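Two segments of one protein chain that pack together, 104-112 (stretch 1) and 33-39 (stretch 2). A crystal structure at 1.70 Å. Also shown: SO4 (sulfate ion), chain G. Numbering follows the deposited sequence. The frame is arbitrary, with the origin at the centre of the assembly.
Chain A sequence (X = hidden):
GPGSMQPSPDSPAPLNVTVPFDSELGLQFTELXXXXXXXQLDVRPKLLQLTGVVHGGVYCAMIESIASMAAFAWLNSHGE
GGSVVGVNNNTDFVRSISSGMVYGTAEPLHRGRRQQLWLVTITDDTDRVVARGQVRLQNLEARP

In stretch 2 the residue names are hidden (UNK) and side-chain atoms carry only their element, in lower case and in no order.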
# COMPACT_ATOMS: atom_id res chain seq x y z
N GLY A 104 -14.62 -0.89 -0.23
CA GLY A 104 -14.08 0.24 -1.01
C GLY A 104 -14.85 0.55 -2.27
O GLY A 104 -15.34 -0.36 -2.95
N THR A 105 -14.94 1.84 -2.60
CA THR A 105 -15.52 2.30 -3.85
C THR A 105 -14.54 3.25 -4.55
O THR A 105 -14.05 4.16 -3.91
CB THR A 105 -16.79 3.10 -3.58
OG1 THR A 105 -17.77 2.25 -2.97
CG2 THR A 105 -17.36 3.70 -4.87
N ALA A 106 -14.32 3.02 -5.84
CA ALA A 106 -13.50 3.90 -6.69
C ALA A 106 -14.42 4.82 -7.49
O ALA A 106 -15.40 4.35 -8.07
CB ALA A 106 -12.62 3.13 -7.63
N GLU A 107 -14.07 6.11 -7.48
CA GLU A 107 -14.72 7.17 -8.29
C GLU A 107 -13.64 7.86 -9.10
O GLU A 107 -12.52 8.03 -8.63
CB GLU A 107 -15.28 8.29 -7.41
CG GLU A 107 -16.27 7.98 -6.39
CD GLU A 107 -16.35 9.16 -5.43
OE1 GLU A 107 -16.69 10.29 -5.90
OE2 GLU A 107 -15.98 8.99 -4.27
N PRO A 108 -13.97 8.30 -10.32
CA PRO A 108 -12.98 8.91 -11.17
C PRO A 108 -12.72 10.39 -10.88
O PRO A 108 -13.66 11.17 -10.67
CB PRO A 108 -13.58 8.73 -12.56
CG PRO A 108 -15.04 8.81 -12.34
CD PRO A 108 -15.27 8.16 -11.00
N LEU A 109 -11.44 10.76 -10.85
CA LEU A 109 -11.03 12.15 -10.77
C LEU A 109 -10.55 12.72 -12.10
O LEU A 109 -10.79 13.89 -12.38
CB LEU A 109 -9.92 12.33 -9.71
CG LEU A 109 -10.31 11.83 -8.30
CD1 LEU A 109 -9.14 12.07 -7.32
CD2 LEU A 109 -11.57 12.51 -7.79
N HIS A 110 -9.84 11.91 -12.88
CA HIS A 110 -9.37 12.30 -14.22
C HIS A 110 -9.24 11.06 -15.06
O HIS A 110 -8.70 10.05 -14.61
CB HIS A 110 -8.00 13.01 -14.17
CG HIS A 110 -7.42 13.22 -15.54
ND1 HIS A 110 -7.87 14.21 -16.39
CD2 HIS A 110 -6.47 12.54 -16.23
CE1 HIS A 110 -7.21 14.15 -17.53
NE2 HIS A 110 -6.35 13.14 -17.46
N ARG A 111 -9.74 11.12 -16.29
CA ARG A 111 -9.57 10.01 -17.22
C ARG A 111 -9.26 10.58 -18.60
O ARG A 111 -10.13 11.15 -19.24
CB ARG A 111 -10.84 9.16 -17.26
CG ARG A 111 -11.18 8.46 -15.95
CD ARG A 111 -12.54 7.76 -15.99
NE ARG A 111 -13.62 8.75 -16.00
CZ ARG A 111 -14.92 8.45 -15.98
NH1 ARG A 111 -15.32 7.18 -15.98
NH2 ARG A 111 -15.82 9.42 -15.97
N GLY A 112 -8.02 10.45 -19.02
CA GLY A 112 -7.55 11.06 -20.25
C GLY A 112 -6.81 10.07 -21.11
O GLY A 112 -6.75 8.86 -20.79
N UNK A 33 -17.04 -1.45 -13.72
CA UNK A 33 -17.40 -0.85 -14.99
C UNK A 33 -16.59 0.40 -15.29
O UNK A 33 -15.72 0.78 -14.51
N UNK A 34 -16.90 1.07 -16.39
CA UNK A 34 -16.15 2.26 -16.80
C UNK A 34 -16.19 3.42 -15.81
O UNK A 34 -15.27 4.24 -15.81
c UNK A 34 -16.83 2.69 -18.11
c UNK A 34 -17.74 1.63 -18.49
c UNK A 34 -17.86 0.62 -17.42
N UNK A 35 -17.24 3.51 -14.99
CA UNK A 35 -17.33 4.64 -14.08
C UNK A 35 -16.87 4.34 -12.67
O UNK A 35 -16.87 5.24 -11.83
o UNK A 35 -20.31 5.92 -15.65
c UNK A 35 -18.74 5.21 -14.04
o UNK A 35 -18.21 6.36 -16.08
c UNK A 35 -19.11 5.89 -15.35
N UNK A 36 -16.46 3.09 -12.44
CA UNK A 36 -15.93 2.71 -11.15
C UNK A 36 -15.96 1.23 -10.83
O UNK A 36 -16.34 0.41 -11.65
N UNK A 37 -15.52 0.93 -9.61
CA UNK A 37 -15.50 -0.40 -9.06
C UNK A 37 -15.68 -0.38 -7.56
O UNK A 37 -15.41 0.64 -6.88
c UNK A 37 -14.21 -1.14 -9.44
N UNK A 38 -16.15 -1.51 -7.05
CA UNK A 38 -16.35 -1.71 -5.62
C UNK A 38 -15.91 -3.12 -5.23
O UNK A 38 -16.17 -4.09 -5.95
n UNK A 38 -20.91 2.68 -4.06
n UNK A 38 -21.17 3.42 -6.23
c UNK A 38 -17.81 -1.46 -5.21
c UNK A 38 -19.75 0.20 -5.11
c UNK A 38 -18.33 -0.03 -5.56
c UNK A 38 -20.78 2.47 -5.37
n UNK A 38 -20.29 1.33 -5.86
N UNK A 39 -15.23 -3.22 -4.09
CA UNK A 39 -14.80 -4.52 -3.59
C UNK A 39 -14.69 -4.48 -2.09
O UNK A 39 -14.72 -3.41 -1.47
c UNK A 39 -13.45 -4.95 -4.21
S SO4 G . -13.13 12.40 -15.73
O1 SO4 G . -12.79 11.28 -14.88
O2 SO4 G . -14.23 11.96 -16.62
O3 SO4 G . -13.63 13.47 -14.87
O4 SO4 G . -12.00 12.94 -16.55

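Position 33 has backbone atoms only and no side-chain atoms. Nothing of stretch 1 lies near it. The residue is Gly33.

Position 34 has three side-chain carbons, and they close a ring onto the backbone N. Its CB comes no nearer to stretch 1 than 5.2 Å, to Arg111 NH1, but its carbonyl O is 2.9 Å from Arg111 NH1. That ring is proline's alone. The residue is Pro34. The hydrogen bond from Arg111 NH1 to Pro34 O is weak, because the N-H points well off the acceptor, at 122°.

Position 35 has two side-chain carbons, the second carrying two oxygens. Its CA-to-CB bond points sideways, yet the end of the chain comes nearer and sets one oxygen 3.0 Å from Arg111 NH1. Two carbons and two oxygens that meet a guanidinium fit aspartate; asparagine would have a nitrogen in place of one oxygen. The residue is Asp35. Its backbone O also lies 3.4 Å from Pro108 CD.

Position 36 has no side-chain atoms. Its phi/psi of 159/-177 would jam a CB against the carbonyl O of Asp35. An ideal CB would also clash with Ala106 O, at 2.5 Å. The residue is Gly36. It closes a type I turn that begins at Gly33. Within the turn, Gly36 N donates to Gly33 O at 3.2 Å.

Position 37 has one side-chain carbon. The CB is on the same sheet face as that of Ala106 and comes no nearer to stretch 1 than 4.9 Å, to Ala106 CB. A single carbon means alanine. The residue is Ala37. Its backbone makes the closer contact: Ala106 N donates to Ala37 O at 2.8 Å, nearly straight.

Position 38 has three carbons, a nitrogen, then a carbon carrying two more nitrogens. This long chain ends in a guanidinium. It lies on the same sheet face as Thr105, and Thr105 CG2 sits over one face of the guanidinium. The residue is Arg38. Its NH1 is 3.4 Å from Thr105 OG1.

Position 39 has one side-chain carbon, which touches nothing on stretch 1. Its backbone O is 2.8 Å from Gly104 N. A single carbon means alanine. The residue is Ala39. It pairs with Gly104 by two hydrogen bonds: Gly104 N to Ala39 O, and Ala39 N to Gly104 O at 3.1 Å.

The contact has two parts. The strand that runs through Gly104, Thr105 and Ala106 and the strand that starts at Gly36 run antiparallel, at 171°, and backbone hydrogen bonds join them. Past the corner that stretch 1 turns at Leu109, Arg111 reaches back to stretch 2. Its NH1 forms a salt bridge with Asp35 OD1 at 3.0 Å, the bond almost linear. The same guanidinium also holds the sulfate, with NE 2.9 Å from SO4 O1 and NH2 3.1 Å from SO4 O2. One arginine thus links Asp35 and the anion.

Stretch 2 (33-39) GPDGARA
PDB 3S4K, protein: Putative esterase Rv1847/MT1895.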